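Long-range contacts in rhamnosidase B (Bacillus sp., PDB 2OKX), which hydrolyses terminal alpha-L-rhamnose residues from rhamnosides, as a glycoside hydrolase of family 78 that probably works with inversion at the anomeric carbon: residues A[206-211]-A[410-415]; A[436-441]-A[509-514]; A[660-665]-A[723-728]; A[702-707]-A[771-776]. All blocks are in the same frame, centred on the assembly; numbering follows the deposited sequence.

Contact 1: A[206-211]-A[410-415]; sequences ASIQSL and RAVPRS
The carbonyl oxygen of L211 accepts the amide of R410 over 2.8 Å between N and O, with an angle of 169° at the hydrogen, and this is the single direct backbone bond between 206-211 and 410-415. It lies where strand 406-410 runs antiparallel to strand 207-215 in a mixed beta-sheet. A water bridges L211 N and R410 O in place of a direct second bond: it accepts from L211 N at 3.1 Å and donates to R410 O at 2.6 Å. Past this point 410-415 turns away toward helix 414-417, and apolar contacts take over. V412 places CG1 anti to its backbone N (chi1 -180°), where it meets I208 CG2 at 3.9 Å; the other branch, CG2, rests on the backbone at S210 CA and L211 N. The L211 side chain spreads its methyls between two partners: CD2 lies 4.0 Å from R410 CB, the two side chains crossing obliquely. The R410 guanidinium leads away and forms a salt bridge with E408, while F432 touches both L211 and R410. The other methyl, L211 CD1, meets P413 CD at 3.8 Å, these side chains crossing at about a right angle.

Contact 2: A[436-441]-A[509-514]; sequences DCELVI and FLTVRG
D436 sets CG anti to its own carbonyl carbon (chi1 -52°), and R513 likewise turns CG to the side of its backbone N, though at a chi1 of -30°, away from a staggered value; from these starts the carboxylate lies against the arginine chain, which runs extended from CG to NE. R513 NH1 donates to D436 OD1 at 2.7 Å in a salt bridge. The oxygen sits in the guanidinium plane but is met on its anti side, the two flat groups being turned 74° apart. R513 NE pairs with D464, which would share out the arginine's charge, and T511 CG2 lies over one guanidinium face. The D436-R513 pair sits at one end of an antiparallel ladder in the concanavalin-like domain, strand 436-443 against strand 507-513. C437 with V512 and L439 with L510 are hydrogen-bonded pairs, and the shortest of their four bonds, L510 N to L439 O, measures 2.7 Å. On the face carrying E438, V440, F509 and T511, the phenyl ring is boxed on two sides: V440 CG2 stands over one face, 4.0 Å from the ring centroid, while E438 CD comes to the ring edge, 3.6 Å from F509 CD2. The E438 carboxylate is nearly perpendicular to the ring. Its OE1 forms a salt bridge with R404 and also accepts from a water at 2.7 Å, which in turn accepts from T511 OG1.

Contact 3: A[660-665]-A[723-728]; sequences TLTHYL and DAFAAR
L661 lays its CB over one face of the F725 ring, 4.1 Å from the centroid and 28° off the normal, a CH-pi contact, while its CD1 reaches the ring at CE1, 3.8 Å away. One residue on, T662 brings OG1 to the ring edge, in its plane, 3.7 Å from F725 CZ; the hydroxyl's hydrogen bond is to K658 O, a turn earlier in the same helix. The next inward residue, L665, a full turn after L661, approaches the same ring obliquely, with CD1 3.8 Å from F725 CD2. These side chains join helix 647-665 to helix 723-739 in the six-hairpin glycosidase domain, the short segments running 33° apart with their axes 11.5 Å from each other. Such a spacing is bridged by the long phenylalanine, which also touches L706 and S709 of helix 696-715. L665 then slides past R728 in the opposite direction, its CD2 lying over one face of the guanidinium. R728 NH2 donates to a water at 2.7 Å that in turn donates to L665 O. Direct contact is thus by van der Waals packing, centred on the F725 ring with the L665 and R728 side chains beside it, and one water supplies the polar link.

Contact 4: A[702-707]-A[771-776]; sequences LVKALR and YLCGVA
K704 overlaps C773 with the base of its side chain: K704 CB lies 3.8 Å from C773 SG, and CB of the cysteine is 4.1 Å from the same lysine carbon. The thiol sulfur is turned anti to its own carbonyl carbon (chi1 -67°), which sets SG beside the backbone N, where it meets K704 CB. K704 carries CG anti to the backbone N (chi1 -174°) and runs extended beyond it; its CD passes C773 SG at 4.2 Å, so the sulfur is met at two points along the aliphatic chain. The backbones also come close here, K704 CA and C773 CA being 5.3 Å apart. In the six-hairpin glycosidase domain, G774 is the first residue after helix 764-772 to leave helical phi/psi, in a Schellman motif with positive phi (72°) and a weak bond from G774 N to Y771 O. Within this contact, 702-707 meets that turn. One turn beyond V703, R707 stretches its chain from CG to NE toward it; C773 O lies near the guanidinium plane, at its edge, 3.8 Å from R707 NH2, too long for a hydrogen bond. V703 CG1 lies over one face of the R707 guanidinium, toward its rim, and also faces V775 CG2 at 4.4 Å, a loose apolar touch. V703 packs further on L732 and I736 of helix 723-739, while V775 O accepts from N737 of that helix.

Overall arrangement
The four contacts form two clusters on opposite sides of the chain's centre. Contacts 1 and 2, with centres 11 Å apart, share one mixed sheet: strands 207-215 and 436-443 are neighbours in it, so the order 406-410, 207-215, 436-443, 507-513 runs continuously through both. Contacts 3 and 4 lie 13 Å apart, centre to centre, in the six-hairpin domain, where helix 696-715 leads on to helix 723-739; the segments of contacts 3 and 4 alternate along the chain. Contact 1 closes before contact 2 opens, and both precede the helical pair. Centres of contacts 1 and 2 lie 54 to 62 Å from those of contacts 3 and 4, with nearest atoms about 38 Å apart; the two pairs thus report on separate parts of the fold.

Contact 1: A[206-211]-A[410-415]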
# COMPACT_ATOMS: atom_id res chain seq x y z
N ALA A 206 -1.32 -2.20 23.21
CA ALA A 206 -0.45 -1.76 24.29
C ALA A 206 -1.19 -0.98 25.37
O ALA A 206 -0.93 -1.15 26.56
CB ALA A 206 0.69 -0.90 23.75
N SER A 207 -2.13 -0.13 24.95
CA SER A 207 -2.86 0.68 25.92
C SER A 207 -4.16 1.23 25.36
O SER A 207 -4.45 1.11 24.17
CB SER A 207 -1.99 1.85 26.35
OG SER A 207 -1.74 2.72 25.25
N ILE A 208 -4.95 1.84 26.24
CA ILE A 208 -6.17 2.48 25.81
C ILE A 208 -5.84 3.95 26.01
O ILE A 208 -5.59 4.39 27.13
CB ILE A 208 -7.38 2.09 26.67
CG1 ILE A 208 -7.72 0.61 26.43
CG2 ILE A 208 -8.58 3.00 26.33
CD1 ILE A 208 -9.01 0.15 27.07
N GLN A 209 -5.82 4.69 24.91
CA GLN A 209 -5.47 6.09 24.95
C GLN A 209 -6.57 6.99 25.48
O GLN A 209 -6.29 7.95 26.20
CB GLN A 209 -5.06 6.56 23.56
CG GLN A 209 -4.71 8.03 23.48
CD GLN A 209 -4.23 8.42 22.10
OE1 GLN A 209 -3.18 7.97 21.65
NE2 GLN A 209 -5.01 9.24 21.42
N SER A 210 -7.82 6.69 25.13
CA SER A 210 -8.93 7.52 25.60
C SER A 210 -10.28 6.85 25.41
O SER A 210 -10.41 5.84 24.72
CB SER A 210 -8.94 8.85 24.83
OG SER A 210 -9.22 8.63 23.46
N LEU A 211 -11.28 7.44 26.07
CA LEU A 211 -12.66 6.99 25.97
C LEU A 211 -13.44 8.28 25.85
O LEU A 211 -13.16 9.25 26.56
CB LEU A 211 -13.08 6.21 27.22
CG LEU A 211 -14.48 5.59 27.13
CD1 LEU A 211 -14.60 4.40 28.07
CD2 LEU A 211 -15.53 6.63 27.44
N ARG A 410 -13.76 11.32 28.38
CA ARG A 410 -14.07 10.85 29.73
C ARG A 410 -12.86 10.04 30.21
O ARG A 410 -12.15 9.44 29.41
CB ARG A 410 -15.29 9.93 29.73
CG ARG A 410 -16.59 10.53 29.20
CD ARG A 410 -17.03 11.73 30.03
NE ARG A 410 -18.41 12.11 29.75
CZ ARG A 410 -19.48 11.53 30.29
NH1 ARG A 410 -19.33 10.53 31.15
NH2 ARG A 410 -20.69 11.95 29.97
N ALA A 411 -12.63 10.01 31.52
CA ALA A 411 -11.52 9.24 32.05
C ALA A 411 -11.77 7.77 31.73
O ALA A 411 -12.91 7.31 31.75
CB ALA A 411 -11.41 9.44 33.56
N VAL A 412 -10.70 7.03 31.42
CA VAL A 412 -10.85 5.61 31.10
C VAL A 412 -11.01 4.78 32.38
O VAL A 412 -10.14 4.81 33.25
CB VAL A 412 -9.62 5.08 30.32
CG1 VAL A 412 -9.81 3.61 30.01
CG2 VAL A 412 -9.42 5.87 29.05
N PRO A 413 -12.12 4.03 32.50
CA PRO A 413 -12.35 3.20 33.69
C PRO A 413 -11.40 2.00 33.68
O PRO A 413 -11.12 1.44 32.62
CB PRO A 413 -13.80 2.75 33.52
CG PRO A 413 -14.40 3.81 32.64
CD PRO A 413 -13.31 4.05 31.64
N ARG A 414 -10.90 1.61 34.85
CA ARG A 414 -9.98 0.48 34.94
C ARG A 414 -10.52 -0.76 34.25
O ARG A 414 -9.79 -1.45 33.55
CB ARG A 414 -9.66 0.15 36.40
CG ARG A 414 -8.89 -1.16 36.60
CD ARG A 414 -7.58 -1.18 35.80
NE ARG A 414 -6.88 -2.46 35.92
CZ ARG A 414 -7.21 -3.58 35.27
NH1 ARG A 414 -6.51 -4.69 35.47
NH2 ARG A 414 -8.22 -3.58 34.41
N SER A 415 -11.81 -1.04 34.44
CA SER A 415 -12.43 -2.22 33.83
C SER A 415 -12.17 -2.33 32.34
O SER A 415 -11.86 -3.41 31.83
CB SER A 415 -13.94 -2.21 34.06
OG SER A 415 -14.57 -3.25 33.32
O HOH W 1 -10.09 9.61 27.91

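Contact 2: A[436-441]-A[509-514]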
# COMPACT_ATOMS: atom_id res chain seq x y z
N ASP A 436 -22.63 7.81 21.72
CA ASP A 436 -21.94 6.54 21.52
C ASP A 436 -20.68 6.48 22.38
O ASP A 436 -20.22 7.49 22.91
CB ASP A 436 -21.55 6.40 20.05
CG ASP A 436 -22.73 6.61 19.11
OD1 ASP A 436 -22.48 7.00 17.95
OD2 ASP A 436 -23.89 6.38 19.52
N CYS A 437 -20.11 5.29 22.50
CA CYS A 437 -18.90 5.09 23.29
C CYS A 437 -17.71 4.86 22.37
O CYS A 437 -17.63 3.84 21.69
CB CYS A 437 -19.05 3.89 24.22
SG CYS A 437 -17.61 3.59 25.28
N GLU A 438 -16.78 5.81 22.35
CA GLU A 438 -15.60 5.69 21.51
C GLU A 438 -14.35 5.34 22.31
O GLU A 438 -13.99 6.03 23.27
CB GLU A 438 -15.34 7.00 20.77
CG GLU A 438 -14.00 7.04 20.03
CD GLU A 438 -13.60 8.44 19.63
OE1 GLU A 438 -14.17 8.97 18.65
OE2 GLU A 438 -12.73 9.02 20.31
N LEU A 439 -13.69 4.26 21.92
CA LEU A 439 -12.45 3.83 22.56
C LEU A 439 -11.32 4.01 21.56
O LEU A 439 -11.45 3.60 20.41
CB LEU A 439 -12.53 2.35 22.94
CG LEU A 439 -12.99 1.92 24.33
CD1 LEU A 439 -14.30 2.57 24.69
CD2 LEU A 439 -13.11 0.40 24.34
N VAL A 440 -10.22 4.62 21.98
CA VAL A 440 -9.06 4.75 21.10
C VAL A 440 -8.04 3.76 21.66
O VAL A 440 -7.50 3.96 22.75
CB VAL A 440 -8.46 6.18 21.09
CG1 VAL A 440 -7.19 6.20 20.25
CG2 VAL A 440 -9.47 7.15 20.49
N ILE A 441 -7.83 2.69 20.91
CA ILE A 441 -6.92 1.62 21.29
C ILE A 441 -5.56 1.86 20.64
O ILE A 441 -5.49 2.00 19.42
CB ILE A 441 -7.46 0.25 20.80
CG1 ILE A 441 -8.88 0.03 21.34
CG2 ILE A 441 -6.54 -0.86 21.23
CD1 ILE A 441 -8.98 0.03 22.83
N PHE A 509 -9.84 3.42 16.41
CA PHE A 509 -11.00 4.05 17.01
C PHE A 509 -12.07 2.97 16.98
O PHE A 509 -12.49 2.54 15.91
CB PHE A 509 -11.48 5.25 16.18
CG PHE A 509 -10.67 6.50 16.39
CD1 PHE A 509 -9.41 6.63 15.82
CD2 PHE A 509 -11.17 7.54 17.17
CE1 PHE A 509 -8.65 7.79 16.03
CE2 PHE A 509 -10.43 8.70 17.38
CZ PHE A 509 -9.16 8.82 16.81
N LEU A 510 -12.48 2.50 18.16
CA LEU A 510 -13.51 1.46 18.24
C LEU A 510 -14.71 2.16 18.85
O LEU A 510 -14.69 2.53 20.02
CB LEU A 510 -13.05 0.31 19.13
CG LEU A 510 -13.97 -0.92 19.15
CD1 LEU A 510 -13.93 -1.61 17.79
CD2 LEU A 510 -13.53 -1.88 20.24
N THR A 511 -15.76 2.36 18.05
CA THR A 511 -16.93 3.06 18.53
C THR A 511 -18.17 2.17 18.58
O THR A 511 -18.56 1.56 17.59
CB THR A 511 -17.19 4.30 17.65
OG1 THR A 511 -15.96 5.02 17.50
CG2 THR A 511 -18.21 5.22 18.30
N VAL A 512 -18.77 2.11 19.77
CA VAL A 512 -19.95 1.29 20.02
C VAL A 512 -21.19 2.17 20.03
O VAL A 512 -21.26 3.14 20.78
CB VAL A 512 -19.82 0.56 21.38
CG1 VAL A 512 -20.99 -0.40 21.59
CG2 VAL A 512 -18.49 -0.20 21.43
N ARG A 513 -22.18 1.81 19.21
CA ARG A 513 -23.41 2.59 19.10
C ARG A 513 -24.70 1.77 19.17
O ARG A 513 -24.71 0.58 18.85
CB ARG A 513 -23.43 3.36 17.77
CG ARG A 513 -22.07 3.78 17.21
CD ARG A 513 -22.26 4.45 15.84
NE ARG A 513 -21.01 4.64 15.10
CZ ARG A 513 -20.21 5.69 15.24
NH1 ARG A 513 -20.50 6.66 16.09
NH2 ARG A 513 -19.10 5.76 14.51
N GLY A 514 -25.78 2.43 19.57
CA GLY A 514 -27.10 1.80 19.62
C GLY A 514 -27.37 0.66 20.58
O GLY A 514 -28.37 -0.04 20.42
O HOH W 2 -25.50 4.70 21.14
O HOH W 3 -15.59 7.60 16.83

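Contact 3: A[660-665]-A[723-728]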
# COMPACT_ATOMS: atom_id res chain seq x y z
N THR A 660 13.33 -3.90 -22.35
CA THR A 660 12.90 -2.58 -21.91
C THR A 660 13.93 -1.49 -22.21
O THR A 660 13.56 -0.37 -22.59
CB THR A 660 12.55 -2.57 -20.40
OG1 THR A 660 11.87 -1.35 -20.08
CG2 THR A 660 13.81 -2.68 -19.55
N LEU A 661 15.22 -1.79 -22.05
CA LEU A 661 16.25 -0.80 -22.33
C LEU A 661 16.24 -0.43 -23.81
O LEU A 661 16.46 0.72 -24.17
CB LEU A 661 17.63 -1.33 -21.94
CG LEU A 661 17.96 -1.29 -20.44
CD1 LEU A 661 19.35 -1.88 -20.20
CD2 LEU A 661 17.90 0.15 -19.95
N THR A 662 15.99 -1.42 -24.66
CA THR A 662 15.93 -1.19 -26.10
C THR A 662 14.88 -0.13 -26.41
O THR A 662 15.12 0.79 -27.18
CB THR A 662 15.59 -2.48 -26.86
OG1 THR A 662 16.66 -3.42 -26.71
CG2 THR A 662 15.37 -2.19 -28.35
N HIS A 663 13.71 -0.26 -25.78
CA HIS A 663 12.64 0.70 -26.01
C HIS A 663 12.87 2.07 -25.38
O HIS A 663 12.38 3.07 -25.89
CB HIS A 663 11.30 0.11 -25.58
CG HIS A 663 10.81 -0.98 -26.48
ND1 HIS A 663 11.35 -2.25 -26.48
CD2 HIS A 663 9.87 -0.98 -27.45
CE1 HIS A 663 10.77 -2.98 -27.41
NE2 HIS A 663 9.87 -2.23 -28.02
N TYR A 664 13.60 2.12 -24.27
CA TYR A 664 13.87 3.42 -23.65
C TYR A 664 14.81 4.22 -24.56
O TYR A 664 14.71 5.44 -24.65
CB TYR A 664 14.50 3.26 -22.26
CG TYR A 664 13.47 3.15 -21.15
CD1 TYR A 664 13.05 1.91 -20.69
CD2 TYR A 664 12.89 4.29 -20.61
CE1 TYR A 664 12.06 1.81 -19.70
CE2 TYR A 664 11.90 4.21 -19.63
CZ TYR A 664 11.49 2.96 -19.18
OH TYR A 664 10.51 2.87 -18.22
N LEU A 665 15.72 3.51 -25.23
CA LEU A 665 16.67 4.15 -26.13
C LEU A 665 15.97 4.79 -27.33
O LEU A 665 16.44 5.80 -27.86
CB LEU A 665 17.70 3.12 -26.62
CG LEU A 665 18.76 2.69 -25.61
CD1 LEU A 665 19.64 1.60 -26.20
CD2 LEU A 665 19.59 3.90 -25.21
N ASP A 723 27.14 -4.78 -25.05
CA ASP A 723 28.13 -3.81 -25.52
C ASP A 723 27.49 -2.62 -26.23
O ASP A 723 27.97 -1.49 -26.12
CB ASP A 723 29.14 -4.48 -26.45
CG ASP A 723 30.07 -5.43 -25.71
OD1 ASP A 723 29.65 -6.56 -25.41
OD2 ASP A 723 31.22 -5.02 -25.42
N ALA A 724 26.40 -2.87 -26.94
CA ALA A 724 25.70 -1.81 -27.65
C ALA A 724 25.16 -0.80 -26.63
O ALA A 724 25.23 0.41 -26.85
CB ALA A 724 24.55 -2.38 -28.48
N PHE A 725 24.62 -1.31 -25.53
CA PHE A 725 24.09 -0.45 -24.47
C PHE A 725 25.22 0.36 -23.86
O PHE A 725 25.05 1.52 -23.50
CB PHE A 725 23.42 -1.30 -23.38
CG PHE A 725 22.12 -1.94 -23.80
CD1 PHE A 725 21.56 -2.96 -23.04
CD2 PHE A 725 21.44 -1.51 -24.94
CE1 PHE A 725 20.35 -3.55 -23.41
CE2 PHE A 725 20.23 -2.09 -25.32
CZ PHE A 725 19.69 -3.12 -24.55
N ALA A 726 26.39 -0.26 -23.75
CA ALA A 726 27.56 0.40 -23.18
C ALA A 726 27.96 1.60 -24.02
O ALA A 726 28.29 2.67 -23.49
CB ALA A 726 28.71 -0.58 -23.07
N ALA A 727 27.93 1.44 -25.34
CA ALA A 727 28.29 2.52 -26.26
C ALA A 727 27.31 3.68 -26.11
O ALA A 727 27.72 4.84 -25.98
CB ALA A 727 28.28 2.01 -27.69
N ARG A 728 26.02 3.36 -26.13
CA ARG A 728 24.97 4.36 -25.99
C ARG A 728 25.12 5.13 -24.68
O ARG A 728 24.85 6.33 -24.62
CB ARG A 728 23.61 3.68 -26.06
CG ARG A 728 23.21 3.24 -27.45
CD ARG A 728 22.73 4.43 -28.27
NE ARG A 728 21.41 4.18 -28.84
CZ ARG A 728 20.51 5.12 -29.09
NH1 ARG A 728 20.79 6.39 -28.81
NH2 ARG A 728 19.33 4.80 -29.60
O HOH W 4 17.42 6.61 -30.29

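Contact 4: A[702-707]-A[771-776]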
# COMPACT_ATOMS: atom_id res chain seq x y z
N LEU A 702 19.45 6.52 -16.73
CA LEU A 702 19.41 5.66 -17.91
C LEU A 702 20.84 5.23 -18.23
O LEU A 702 21.09 4.09 -18.61
CB LEU A 702 18.80 6.40 -19.10
CG LEU A 702 18.78 5.63 -20.43
CD1 LEU A 702 18.20 4.23 -20.23
CD2 LEU A 702 17.96 6.40 -21.45
N VAL A 703 21.78 6.16 -18.07
CA VAL A 703 23.18 5.86 -18.33
C VAL A 703 23.61 4.71 -17.43
O VAL A 703 24.11 3.68 -17.90
CB VAL A 703 24.08 7.08 -18.04
CG1 VAL A 703 25.55 6.68 -18.15
CG2 VAL A 703 23.76 8.20 -19.02
N LYS A 704 23.39 4.87 -16.12
CA LYS A 704 23.77 3.84 -15.16
C LYS A 704 23.03 2.53 -15.40
O LYS A 704 23.60 1.45 -15.21
CB LYS A 704 23.52 4.32 -13.73
CG LYS A 704 24.03 3.34 -12.68
CD LYS A 704 23.68 3.78 -11.27
CE LYS A 704 23.96 2.66 -10.27
NZ LYS A 704 23.43 2.99 -8.92
N ALA A 705 21.76 2.61 -15.79
CA ALA A 705 20.96 1.42 -16.06
C ALA A 705 21.56 0.65 -17.23
O ALA A 705 21.66 -0.57 -17.21
CB ALA A 705 19.52 1.80 -16.36
N LEU A 706 21.96 1.38 -18.27
CA LEU A 706 22.56 0.78 -19.45
C LEU A 706 23.84 0.04 -19.07
O LEU A 706 24.13 -1.04 -19.60
CB LEU A 706 22.88 1.86 -20.48
CG LEU A 706 21.66 2.49 -21.16
CD1 LEU A 706 22.05 3.81 -21.81
CD2 LEU A 706 21.10 1.51 -22.18
N ARG A 707 24.61 0.62 -18.16
CA ARG A 707 25.85 0.01 -17.71
C ARG A 707 25.59 -1.14 -16.74
O ARG A 707 26.18 -2.21 -16.86
CB ARG A 707 26.74 1.07 -17.07
CG ARG A 707 27.28 2.07 -18.08
CD ARG A 707 27.88 3.29 -17.44
NE ARG A 707 28.50 4.16 -18.44
CZ ARG A 707 28.87 5.42 -18.21
NH1 ARG A 707 29.42 6.13 -19.19
NH2 ARG A 707 28.67 5.97 -17.02
N TYR A 771 26.32 12.35 -9.51
CA TYR A 771 27.47 11.82 -8.78
C TYR A 771 27.43 10.29 -8.72
O TYR A 771 28.43 9.62 -9.01
CB TYR A 771 27.48 12.38 -7.36
CG TYR A 771 28.72 12.03 -6.57
CD1 TYR A 771 29.94 12.67 -6.82
CD2 TYR A 771 28.68 11.07 -5.57
CE1 TYR A 771 31.08 12.36 -6.09
CE2 TYR A 771 29.81 10.75 -4.83
CZ TYR A 771 31.01 11.40 -5.09
OH TYR A 771 32.13 11.07 -4.36
N LEU A 772 26.28 9.74 -8.35
CA LEU A 772 26.11 8.29 -8.25
C LEU A 772 26.18 7.55 -9.57
O LEU A 772 26.64 6.41 -9.62
CB LEU A 772 24.77 7.95 -7.59
CG LEU A 772 24.61 8.15 -6.09
CD1 LEU A 772 23.18 7.86 -5.68
CD2 LEU A 772 25.56 7.22 -5.36
N CYS A 773 25.71 8.18 -10.64
CA CYS A 773 25.72 7.54 -11.94
C CYS A 773 27.08 7.61 -12.64
O CYS A 773 27.26 7.01 -13.70
CB CYS A 773 24.63 8.16 -12.82
SG CYS A 773 22.96 7.78 -12.23
N GLY A 774 28.02 8.33 -12.05
CA GLY A 774 29.35 8.44 -12.63
C GLY A 774 29.41 9.30 -13.87
O GLY A 774 30.30 9.15 -14.70
N VAL A 775 28.44 10.20 -14.01
CA VAL A 775 28.39 11.10 -15.15
C VAL A 775 29.26 12.31 -14.86
O VAL A 775 29.88 12.88 -15.76
CB VAL A 775 26.94 11.57 -15.43
CG1 VAL A 775 26.94 12.69 -16.47
CG2 VAL A 775 26.11 10.40 -15.94
N ALA A 776 29.31 12.69 -13.59
CA ALA A 776 30.12 13.83 -13.16
C ALA A 776 31.52 13.33 -12.81
O ALA A 776 31.72 12.70 -11.78
CB ALA A 776 29.48 14.50 -11.95